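Local structure of aminoacyltransferase FemA (Staphylococcus aureus, 1LRZ) at residues Glu39-Gly44 against Lys98-Leu103; Tyr157-Asp162 against Lys381-Tyr386; Lys166-Ile171 against Val345-Ile350. The protein adds the second and third glycines of the pentaglycine bridge in staphylococcal peptidoglycan, using glycyl-tRNA as the donor. All coordinates share one frame; numbering follows the deposited sequence.

Overall arrangement
From the N terminus, contact 1 comes first: it closes a loop of some fifty residues inside the first acetyltransferase-like half, joining strand 39-46 to the turn between helix 83-98 and strand 102-107 of a seven-stranded sheet. That loop is complete before contact 2 opens at strand 157-162 of the second, nine-stranded sheet. Contact 2 closes only at helix 377-384, spanning most of the remaining chain, including the long helical pair 245-272 and 277-307. Contact 3 opens and closes within that span, bringing helix 168-173 to helix 341-355. Contacts 2 and 3 have centres about 13 Å apart and touch through Tyr386, Leu161 and Phe382 against Gln346 and Ile350; contact 1 is centred about 36 Å from contact 2.

Contact 1: residues Glu39-Gly44 against Lys98-Leu103; sequences ETHLVG and KKHRCL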
# COMPACT_ATOMS: atom_id res chain seq x y z
N GLU A 39 20.41 3.73 16.39
CA GLU A 39 20.70 5.07 16.86
C GLU A 39 19.72 5.86 15.99
O GLU A 39 19.77 5.78 14.75
CB GLU A 39 22.13 5.47 16.51
CG GLU A 39 22.48 6.88 17.00
CD GLU A 39 23.91 7.26 16.67
OE1 GLU A 39 24.80 6.39 16.82
OE2 GLU A 39 24.15 8.42 16.25
N THR A 40 18.82 6.62 16.61
CA THR A 40 17.82 7.36 15.85
C THR A 40 17.80 8.85 16.16
O THR A 40 17.83 9.25 17.32
CB THR A 40 16.42 6.75 16.12
OG1 THR A 40 16.49 5.33 16.01
CG2 THR A 40 15.40 7.26 15.09
N HIS A 41 17.75 9.65 15.10
CA HIS A 41 17.73 11.11 15.23
C HIS A 41 16.50 11.74 14.59
O HIS A 41 16.02 11.28 13.54
CB HIS A 41 18.95 11.74 14.56
CG HIS A 41 20.27 11.32 15.13
ND1 HIS A 41 20.71 10.01 15.10
CD2 HIS A 41 21.28 12.04 15.66
CE1 HIS A 41 21.94 9.95 15.58
NE2 HIS A 41 22.31 11.17 15.92
N LEU A 42 16.00 12.79 15.22
CA LEU A 42 14.88 13.55 14.69
C LEU A 42 15.41 14.96 14.51
O LEU A 42 15.65 15.67 15.49
CB LEU A 42 13.69 13.55 15.66
CG LEU A 42 13.02 12.20 15.95
CD1 LEU A 42 11.86 12.42 16.92
CD2 LEU A 42 12.53 11.56 14.66
N VAL A 43 15.62 15.35 13.26
CA VAL A 43 16.14 16.67 12.95
C VAL A 43 15.14 17.45 12.11
O VAL A 43 14.18 16.88 11.58
CB VAL A 43 17.51 16.58 12.20
CG1 VAL A 43 18.52 15.82 13.06
CG2 VAL A 43 17.33 15.88 10.86
N GLY A 44 15.34 18.76 12.00
CA GLY A 44 14.45 19.58 11.21
C GLY A 44 14.87 21.03 11.23
O GLY A 44 15.96 21.38 11.68
N LYS A 98 28.22 15.25 10.34
CA LYS A 98 29.67 15.31 10.54
C LYS A 98 29.99 15.45 12.02
O LYS A 98 31.13 15.23 12.45
CB LYS A 98 30.29 16.48 9.77
CG LYS A 98 30.29 16.27 8.26
CD LYS A 98 30.76 17.52 7.52
CE LYS A 98 30.69 17.31 6.01
NZ LYS A 98 31.15 18.49 5.23
N LYS A 99 28.98 15.81 12.81
CA LYS A 99 29.15 15.94 14.25
C LYS A 99 28.99 14.56 14.88
O LYS A 99 29.29 14.37 16.05
CB LYS A 99 28.08 16.85 14.84
CG LYS A 99 28.29 18.33 14.58
CD LYS A 99 27.13 19.16 15.13
CE LYS A 99 27.25 20.60 14.67
NZ LYS A 99 26.11 21.44 15.13
N HIS A 100 28.50 13.60 14.11
CA HIS A 100 28.28 12.27 14.66
C HIS A 100 29.05 11.16 13.98
O HIS A 100 28.56 10.03 13.86
CB HIS A 100 26.78 11.98 14.64
CG HIS A 100 25.97 12.92 15.48
ND1 HIS A 100 25.81 12.76 16.84
CD2 HIS A 100 25.29 14.05 15.15
CE1 HIS A 100 25.07 13.75 17.31
NE2 HIS A 100 24.74 14.54 16.31
N ARG A 101 30.27 11.49 13.56
CA ARG A 101 31.20 10.53 12.95
C ARG A 101 30.60 9.77 11.76
O ARG A 101 30.80 8.56 11.60
CB ARG A 101 31.68 9.53 14.02
CG ARG A 101 32.35 10.21 15.23
CD ARG A 101 32.92 9.23 16.28
NE ARG A 101 33.69 9.96 17.28
CZ ARG A 101 34.49 9.39 18.19
NH1 ARG A 101 35.14 10.16 19.06
NH2 ARG A 101 34.62 8.07 18.24
N CYS A 102 29.89 10.50 10.91
CA CYS A 102 29.29 9.88 9.75
C CYS A 102 30.37 9.56 8.72
O CYS A 102 31.28 10.36 8.49
CB CYS A 102 28.25 10.82 9.14
SG CYS A 102 27.50 10.18 7.63
N LEU A 103 30.27 8.37 8.12
CA LEU A 103 31.20 7.96 7.08
C LEU A 103 30.58 8.37 5.74
O LEU A 103 31.27 8.87 4.85
CB LEU A 103 31.39 6.44 7.08
CG LEU A 103 32.18 5.91 5.88
CD1 LEU A 103 33.54 6.60 5.77
CD2 LEU A 103 32.35 4.40 6.02
O HOH W 1 26.56 10.28 17.68
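His41 and His100 reach for each other from opposite directions and meet as a T-shaped (edge-to-face) pair. His41 is the stem of the T: one corner of its imidazole lies over the centre of the His100 ring, 3.9 Å above its plane. The ring centroids are 4.9 Å apart and the planes are turned by 77°, close to perpendicular. Each ring is swung to the side of its own backbone N, with CG anti to the carbonyl carbon (chi1 -61° in His41), which holds it out across the gap.

The backbones stay well apart, since strands 39-46 and 102-107 are not neighbours in the seven-stranded sheet of this acetyltransferase-like half, and His100 sits in the turn just before the latter. Phe70, on strand 67-78, one of the two strands between them, also packs here: it meets His41 edge-to-face and touches His100, whose ring meets Tyr96 of the preceding helix as well.

Glu39, two residues before His41, joins in through a water. The water lies in the plane of the His100 ring, 2.7 Å from His100 ND1, and donates a long, weak bond of 3.4 Å to Glu39 OE2. The other carboxylate oxygen, Glu39 OE1, forms a salt bridge with Lys68. No direct hydrogen bond joins the two segments. With Glu39 OE2 only 4.7 Å from His100 ND1, the carboxylate would probably ease protonation of His100, though Lys68 should temper that effect; the contact thus rests on ring packing, with one water adding a weak polar link.

Contact 2: residues Tyr157-Asp162 against Lys381-Tyr386; sequences YHSVLD and KFKKGY
Ser159 and Leu161, alternate residues on one face of strand 157-162, meet Lys383 and Tyr386 where a beta-alpha-beta crossover passes over the strand. The crossover runs from strand 360-365 through helix 377-384 to strand 389-393, and strand 157-162 lies between its two strands, antiparallel to both, in the nine-stranded sheet of the second acetyltransferase-like half.

Ser159 lies alongside the aliphatic part of Lys383. Its OG is 3.4 Å from Lys383 CB, and its CB is 3.8 Å from Lys383 CD. The serine hydroxyl is hydrogen-bonded to His118 NE2, while the extended lysine chain carries its ammonium past the serine to Phe363 O on strand 360-365.

Tyr386 comes just after the helix and meets the strand through its backbone. Its CB starts out toward the strand, yet the ring swings away to pack against Phe363, Tyr343 and Gln346. Leu161 comes up to the carbonyl instead: its extended first torsion (chi1 179°) carries the methyl-bearing end out to the Tyr386 backbone. The tyrosine carbonyl is approached by both methyls unequally, Leu161 CD1 lying 3.3 Å from Tyr386 O and Leu161 CD2 4.1 Å from it.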
# COMPACT_ATOMS: atom_id res chain seq x y z
N TYR A 157 9.59 3.06 -8.07
CA TYR A 157 8.32 3.23 -8.76
C TYR A 157 7.11 2.77 -7.95
O TYR A 157 7.13 1.69 -7.36
CB TYR A 157 8.31 2.46 -10.09
CG TYR A 157 9.41 2.81 -11.06
CD1 TYR A 157 10.72 2.34 -10.88
CD2 TYR A 157 9.15 3.60 -12.18
CE1 TYR A 157 11.73 2.64 -11.80
CE2 TYR A 157 10.15 3.90 -13.11
CZ TYR A 157 11.44 3.42 -12.91
OH TYR A 157 12.41 3.70 -13.84
N HIS A 158 6.06 3.60 -7.95
CA HIS A 158 4.81 3.28 -7.25
C HIS A 158 3.64 3.36 -8.24
O HIS A 158 3.67 4.14 -9.18
CB HIS A 158 4.51 4.29 -6.13
CG HIS A 158 5.41 4.18 -4.94
ND1 HIS A 158 5.39 5.11 -3.91
CD2 HIS A 158 6.34 3.26 -4.59
CE1 HIS A 158 6.27 4.76 -2.99
NE2 HIS A 158 6.86 3.64 -3.38
N SER A 159 2.62 2.53 -8.01
CA SER A 159 1.39 2.54 -8.81
C SER A 159 0.44 3.25 -7.84
O SER A 159 0.12 2.71 -6.78
CB SER A 159 0.89 1.13 -9.08
OG SER A 159 -0.44 1.19 -9.57
N VAL A 160 -0.02 4.44 -8.21
CA VAL A 160 -0.85 5.25 -7.31
C VAL A 160 -2.20 5.66 -7.87
O VAL A 160 -2.29 6.16 -8.98
CB VAL A 160 -0.06 6.52 -6.92
CG1 VAL A 160 -0.83 7.34 -5.88
CG2 VAL A 160 1.33 6.13 -6.41
N LEU A 161 -3.24 5.47 -7.06
CA LEU A 161 -4.61 5.82 -7.43
C LEU A 161 -5.03 7.10 -6.73
O LEU A 161 -5.10 7.16 -5.49
CB LEU A 161 -5.56 4.69 -7.04
CG LEU A 161 -7.06 4.88 -7.33
CD1 LEU A 161 -7.28 5.05 -8.84
CD2 LEU A 161 -7.82 3.66 -6.81
N ASP A 162 -5.32 8.13 -7.51
CA ASP A 162 -5.72 9.42 -6.96
C ASP A 162 -7.20 9.41 -6.60
O ASP A 162 -8.05 9.10 -7.44
CB ASP A 162 -5.42 10.53 -7.97
CG ASP A 162 -5.84 11.90 -7.47
OD1 ASP A 162 -6.07 12.06 -6.24
OD2 ASP A 162 -5.93 12.83 -8.30
N LYS A 381 -0.59 -5.45 -14.25
CA LYS A 381 -1.85 -5.42 -15.01
C LYS A 381 -3.02 -5.25 -14.03
O LYS A 381 -4.01 -4.57 -14.32
CB LYS A 381 -2.02 -6.73 -15.80
CG LYS A 381 -1.06 -6.90 -16.96
CD LYS A 381 -1.27 -8.23 -17.68
CE LYS A 381 -0.33 -8.37 -18.89
NZ LYS A 381 -0.55 -9.65 -19.64
N PHE A 382 -2.90 -5.88 -12.87
CA PHE A 382 -3.94 -5.80 -11.86
C PHE A 382 -4.06 -4.35 -11.37
O PHE A 382 -5.15 -3.78 -11.33
CB PHE A 382 -3.59 -6.77 -10.72
CG PHE A 382 -4.49 -6.68 -9.52
CD1 PHE A 382 -4.14 -5.89 -8.42
CD2 PHE A 382 -5.66 -7.44 -9.44
CE1 PHE A 382 -4.93 -5.87 -7.26
CE2 PHE A 382 -6.46 -7.43 -8.29
CZ PHE A 382 -6.09 -6.65 -7.20
N LYS A 383 -2.93 -3.74 -11.03
CA LYS A 383 -2.92 -2.36 -10.55
C LYS A 383 -3.43 -1.41 -11.64
O LYS A 383 -4.21 -0.49 -11.38
CB LYS A 383 -1.51 -2.00 -10.09
CG LYS A 383 -1.09 -2.85 -8.88
CD LYS A 383 0.32 -2.58 -8.37
CE LYS A 383 0.60 -3.50 -7.17
NZ LYS A 383 1.91 -3.27 -6.51
N LYS A 384 -3.00 -1.67 -12.87
CA LYS A 384 -3.42 -0.88 -14.03
C LYS A 384 -4.94 -0.84 -14.15
O LYS A 384 -5.53 0.21 -14.45
CB LYS A 384 -2.81 -1.49 -15.30
CG LYS A 384 -3.16 -0.75 -16.58
CD LYS A 384 -2.59 -1.48 -17.78
CE LYS A 384 -3.06 -0.85 -19.08
NZ LYS A 384 -2.44 -1.55 -20.25
N GLY A 385 -5.57 -1.99 -13.89
CA GLY A 385 -7.01 -2.10 -13.98
C GLY A 385 -7.82 -1.21 -13.05
O GLY A 385 -9.01 -1.01 -13.28
N TYR A 386 -7.18 -0.68 -12.00
CA TYR A 386 -7.84 0.20 -11.05
C TYR A 386 -7.75 1.67 -11.45
O TYR A 386 -8.22 2.56 -10.73
CB TYR A 386 -7.23 0.03 -9.65
CG TYR A 386 -7.74 -1.18 -8.90
CD1 TYR A 386 -8.91 -1.12 -8.14
CD2 TYR A 386 -7.07 -2.40 -8.97
CE1 TYR A 386 -9.39 -2.25 -7.46
CE2 TYR A 386 -7.54 -3.53 -8.31
CZ TYR A 386 -8.70 -3.46 -7.55
OH TYR A 386 -9.15 -4.59 -6.88

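Contact 3: residues Lys166-Ile171 against Val345-Ile350; sequences KTADDI and VQWEMI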
# COMPACT_ATOMS: atom_id res chain seq x y z
N LYS A 166 -13.19 12.29 -5.62
CA LYS A 166 -13.87 11.15 -6.20
C LYS A 166 -14.64 10.37 -5.15
O LYS A 166 -14.29 10.38 -3.97
CB LYS A 166 -12.86 10.24 -6.91
CG LYS A 166 -12.55 10.76 -8.29
CD LYS A 166 -11.24 10.27 -8.83
CE LYS A 166 -10.99 10.91 -10.20
NZ LYS A 166 -9.61 10.64 -10.71
N THR A 167 -15.72 9.73 -5.59
CA THR A 167 -16.54 8.90 -4.73
C THR A 167 -16.26 7.47 -5.14
O THR A 167 -15.60 7.22 -6.16
CB THR A 167 -18.04 9.12 -4.96
OG1 THR A 167 -18.37 8.68 -6.29
CG2 THR A 167 -18.42 10.59 -4.79
N ALA A 168 -16.77 6.53 -4.35
CA ALA A 168 -16.59 5.12 -4.64
C ALA A 168 -17.15 4.77 -6.02
O ALA A 168 -16.58 3.95 -6.74
CB ALA A 168 -17.28 4.31 -3.57
N ASP A 169 -18.28 5.39 -6.39
CA ASP A 169 -18.89 5.13 -7.70
C ASP A 169 -17.97 5.58 -8.82
O ASP A 169 -17.90 4.93 -9.86
CB ASP A 169 -20.25 5.82 -7.85
CG ASP A 169 -21.31 5.21 -6.94
OD1 ASP A 169 -21.21 4.00 -6.64
OD2 ASP A 169 -22.24 5.94 -6.56
N ASP A 170 -17.28 6.71 -8.62
CA ASP A 170 -16.33 7.21 -9.61
C ASP A 170 -15.19 6.20 -9.76
O ASP A 170 -14.73 5.91 -10.87
CB ASP A 170 -15.70 8.53 -9.15
CG ASP A 170 -16.68 9.67 -9.11
OD1 ASP A 170 -16.50 10.54 -8.23
OD2 ASP A 170 -17.60 9.72 -9.96
N ILE A 171 -14.73 5.68 -8.63
CA ILE A 171 -13.62 4.74 -8.67
C ILE A 171 -13.99 3.47 -9.42
O ILE A 171 -13.22 3.00 -10.27
CB ILE A 171 -13.15 4.41 -7.24
CG1 ILE A 171 -12.62 5.69 -6.57
CG2 ILE A 171 -12.08 3.33 -7.28
CD1 ILE A 171 -11.50 6.38 -7.35
N VAL A 345 -10.35 -7.29 -0.45
CA VAL A 345 -9.34 -6.61 0.36
C VAL A 345 -9.07 -5.19 -0.18
O VAL A 345 -9.08 -4.23 0.58
CB VAL A 345 -8.01 -7.41 0.39
CG1 VAL A 345 -6.91 -6.57 1.05
CG2 VAL A 345 -8.21 -8.71 1.17
N GLN A 346 -8.82 -5.07 -1.48
CA GLN A 346 -8.54 -3.77 -2.06
C GLN A 346 -9.75 -2.83 -1.90
O GLN A 346 -9.59 -1.66 -1.55
CB GLN A 346 -8.19 -3.89 -3.55
CG GLN A 346 -6.86 -4.62 -3.87
CD GLN A 346 -5.67 -4.01 -3.14
OE1 GLN A 346 -5.51 -2.79 -3.10
NE2 GLN A 346 -4.83 -4.87 -2.58
N TRP A 347 -10.95 -3.34 -2.15
CA TRP A 347 -12.13 -2.48 -2.05
C TRP A 347 -12.34 -1.95 -0.64
O TRP A 347 -12.75 -0.80 -0.46
CB TRP A 347 -13.38 -3.23 -2.52
CG TRP A 347 -14.57 -2.33 -2.70
CD1 TRP A 347 -15.80 -2.47 -2.12
CD2 TRP A 347 -14.65 -1.16 -3.53
NE1 TRP A 347 -16.64 -1.47 -2.54
CE2 TRP A 347 -15.97 -0.65 -3.40
CE3 TRP A 347 -13.74 -0.48 -4.35
CZ2 TRP A 347 -16.40 0.50 -4.08
CZ3 TRP A 347 -14.17 0.65 -5.03
CH2 TRP A 347 -15.49 1.14 -4.89
N GLU A 348 -12.05 -2.78 0.36
CA GLU A 348 -12.21 -2.35 1.75
C GLU A 348 -11.30 -1.16 2.06
O GLU A 348 -11.73 -0.18 2.66
CB GLU A 348 -11.88 -3.50 2.71
CG GLU A 348 -11.85 -3.13 4.21
CD GLU A 348 -13.23 -2.97 4.83
OE1 GLU A 348 -14.11 -3.82 4.56
OE2 GLU A 348 -13.45 -1.99 5.59
N MET A 349 -10.05 -1.24 1.64
CA MET A 349 -9.10 -0.18 1.95
C MET A 349 -9.24 1.07 1.08
O MET A 349 -8.95 2.18 1.53
CB MET A 349 -7.68 -0.74 1.94
CG MET A 349 -7.50 -1.85 3.02
SD MET A 349 -8.04 -1.40 4.73
CE MET A 349 -7.12 -0.00 4.95
N ILE A 350 -9.68 0.91 -0.16
CA ILE A 350 -9.91 2.07 -1.02
C ILE A 350 -11.07 2.84 -0.35
O ILE A 350 -11.05 4.08 -0.28
CB ILE A 350 -10.35 1.65 -2.44
CG1 ILE A 350 -9.13 1.14 -3.22
CG2 ILE A 350 -11.03 2.81 -3.14
CD1 ILE A 350 -9.47 0.57 -4.58
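Trp347 and Ile350, one turn apart on helix 341-355, meet Ala168 and Ile171, likewise one turn apart at the start of helix 168-173. Ahead of them, Gln346 is held by a hydrogen bond from its OE1 to Tyr361 OH, while Val345 and, further on, Met349 face strands 236-244 and 310-320.

Trp347 has the largest buried area of the contact. A chi1 of -169° carries the indole away from its own backbone N and out toward the other helix, where it presents the rim of its six-membered ring. Its CH2 corner points at Ala168 O, which lies in the plane of the indole with the oxygen 3.5 Å from Trp347 CH2. The methyl of Ala168 sits 3.9 Å from the same Trp347 CH2. At the next corner, Ile171 CG2 approaches Trp347 CZ3 at 4.1 Å.

Ile350 closes the contact, its CG2 being 4.3 Å from Ile171 CG2, and also packs on Tyr386 and Tyr361.

The helix that receives the indole is fixed at its start by a capping box: Asp170 N donates to Thr167 OG1 at 3.2 Å, and Thr167 N returns a bond of 2.9 Å to Asp170 OD1. Across the segments there is no hydrogen bond. The side-chain packing is apolar; the one polar atom in it, Ala168 O, faces the weakly positive C-H rim of the tryptophan, which probably adds a little attraction.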